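Local structure of Blr3880 protein (Bradyrhizobium japonicum, 2OOD) at residues Ala290-Cys295 / Gly305-Gly310. The protein probably catalyses the zinc-dependent hydrolytic deamination of guanine to xanthine and ammonia, a step of purine degradation. Residues are numbered along the deposited sequence; the frame is centred on the assembly and turned at random.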
loop_
_atom_site.group_PDB
_atom_site.type_symbol
_atom_site.label_atom_id
_atom_site.label_comp_id
_atom_site.label_asym_id
_atom_site.label_seq_id
_atom_site.Cartn_x
_atom_site.Cartn_y
_atom_site.Cartn_z
ATOM N N ALA A 290 -14.204 6.213 25.383
ATOM C CA ALA A 290 -13.966 5.004 24.607
ATOM C C ALA A 290 -13.050 5.343 23.429
ATOM O O ALA A 290 -12.929 6.506 23.046
ATOM C CB ALA A 290 -15.285 4.440 24.110
ATOM N N ALA A 291 -12.405 4.335 22.851
ATOM C CA ALA A 291 -11.492 4.580 21.743
ATOM C C ALA A 291 -11.834 3.809 20.483
ATOM O O ALA A 291 -12.447 2.751 20.540
ATOM C CB ALA A 291 -10.070 4.255 22.172
ATOM N N VAL A 292 -11.434 4.350 19.340
ATOM C CA VAL A 292 -11.681 3.697 18.064
ATOM C C VAL A 292 -10.320 3.315 17.482
ATOM O O VAL A 292 -9.318 3.975 17.757
ATOM C CB VAL A 292 -12.444 4.631 17.078
ATOM C CG1 VAL A 292 -11.609 5.843 16.749
ATOM C CG2 VAL A 292 -12.787 3.888 15.810
ATOM N N VAL A 293 -10.281 2.239 16.703
ATOM C CA VAL A 293 -9.035 1.791 16.107
ATOM C C VAL A 293 -9.118 1.888 14.593
ATOM O O VAL A 293 -9.880 1.164 13.957
ATOM C CB VAL A 293 -8.706 0.334 16.502
ATOM C CG1 VAL A 293 -7.336 -0.039 15.983
ATOM C CG2 VAL A 293 -8.772 0.168 18.015
ATOM N N PHE A 294 -8.320 2.795 14.036
ATOM C CA PHE A 294 -8.256 3.061 12.599
ATOM C C PHE A 294 -7.383 2.033 11.883
ATOM O O PHE A 294 -6.165 2.043 12.024
ATOM C CB PHE A 294 -7.721 4.498 12.407
ATOM C CG PHE A 294 -7.435 4.891 10.975
ATOM C CD1 PHE A 294 -8.158 4.360 9.916
ATOM C CD2 PHE A 294 -6.481 5.866 10.703
ATOM C CE1 PHE A 294 -7.940 4.799 8.612
ATOM C CE2 PHE A 294 -6.255 6.313 9.401
ATOM C CZ PHE A 294 -6.988 5.778 8.359
ATOM N N CYS A 295 -8.013 1.154 11.110
ATOM C CA CYS A 295 -7.298 0.112 10.379
ATOM C C CYS A 295 -7.419 0.311 8.873
ATOM O O CYS A 295 -8.134 -0.421 8.202
ATOM C CB CYS A 295 -7.865 -1.258 10.754
ATOM S SG CYS A 295 -7.937 -1.564 12.527
ATOM N N GLY A 305 -14.197 1.101 3.223
ATOM C CA GLY A 305 -14.311 2.517 2.937
ATOM C C GLY A 305 -13.229 3.390 3.535
ATOM O O GLY A 305 -12.167 2.911 3.910
ATOM N N LEU A 306 -13.516 4.684 3.638
ATOM C CA LEU A 306 -12.564 5.650 4.170
ATOM C C LEU A 306 -12.931 6.158 5.559
ATOM O O LEU A 306 -13.890 6.908 5.727
ATOM C CB LEU A 306 -12.445 6.838 3.210
ATOM C CG LEU A 306 -12.107 6.546 1.745
ATOM C CD1 LEU A 306 -12.193 7.830 0.945
ATOM C CD2 LEU A 306 -10.720 5.945 1.632
ATOM N N PHE A 307 -12.158 5.737 6.553
ATOM C CA PHE A 307 -12.368 6.158 7.930
ATOM C C PHE A 307 -12.224 7.673 7.992
ATOM O O PHE A 307 -11.271 8.230 7.466
ATOM C CB PHE A 307 -11.323 5.501 8.832
ATOM C CG PHE A 307 -11.374 5.959 10.258
ATOM C CD1 PHE A 307 -12.395 5.549 11.101
ATOM C CD2 PHE A 307 -10.401 6.814 10.759
ATOM C CE1 PHE A 307 -12.446 5.988 12.423
ATOM C CE2 PHE A 307 -10.446 7.258 12.081
ATOM C CZ PHE A 307 -11.471 6.843 12.910
ATOM N N ARG A 308 -13.167 8.337 8.647
ATOM C CA ARG A 308 -13.135 9.791 8.751
ATOM C C ARG A 308 -12.161 10.263 9.830
ATOM O O ARG A 308 -12.549 10.676 10.920
ATOM C CB ARG A 308 -14.551 10.313 9.016
ATOM C CG ARG A 308 -15.532 9.995 7.888
ATOM C CD ARG A 308 -16.967 9.989 8.377
ATOM N NE ARG A 308 -17.369 11.286 8.896
ATOM C CZ ARG A 308 -18.286 11.466 9.842
ATOM N NH1 ARG A 308 -18.902 10.433 10.388
ATOM N NH2 ARG A 308 -18.588 12.691 10.233
ATOM N N LEU A 309 -10.881 10.200 9.495
ATOM C CA LEU A 309 -9.816 10.596 10.398
ATOM C C LEU A 309 -9.980 12.019 10.926
ATOM O O LEU A 309 -9.765 12.275 12.112
ATOM C CB LEU A 309 -8.471 10.448 9.684
ATOM C CG LEU A 309 -7.199 10.808 10.451
ATOM C CD1 LEU A 309 -7.130 10.010 11.746
ATOM C CD2 LEU A 309 -5.995 10.534 9.569
ATOM N N GLY A 310 -10.356 12.940 10.045
ATOM C CA GLY A 310 -10.534 14.323 10.452
ATOM C C GLY A 310 -11.631 14.563 11.479
ATOM O O GLY A 310 -11.584 15.549 12.217
#
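F294 and F307 lie against each other in an offset stack, their planes 25° apart. The overlap is partial, with ring centres 4.8 Å from one another: CD2 of F307 sits over one face of the F294 ring, displaced toward its rim, and comes within 3.4 Å of CD1 of F294. In return F294 places its CB over a face of F307, 4.2 Å from the centroid, as a CH-pi contact. With CG anti to the backbone N (chi1 173°), F294 reaches from strand 291-294 to the incoming loop. V292, two residues back on the strand, meets the far end of the F307 ring with both methyls, CG1 lying 4.0 Å from CZ and CG2 equally far from CE1. L309, at the start of helix 309-312, adds its CD2 obliquely to the F294 ring, 4.2 Å from CE2. No hydrogen bond crosses between the segments, and all four touching side chains are buried. F323 meets F294 edge-to-face, while helix 335-352 supplies A342 and V345. This is apolar packing on the outside of the amidohydrolase TIM barrel, where the segment leading into helix 309-312 closes over a parallel barrel strand, with the V292 side chain about 11 Å from the bound zinc ion.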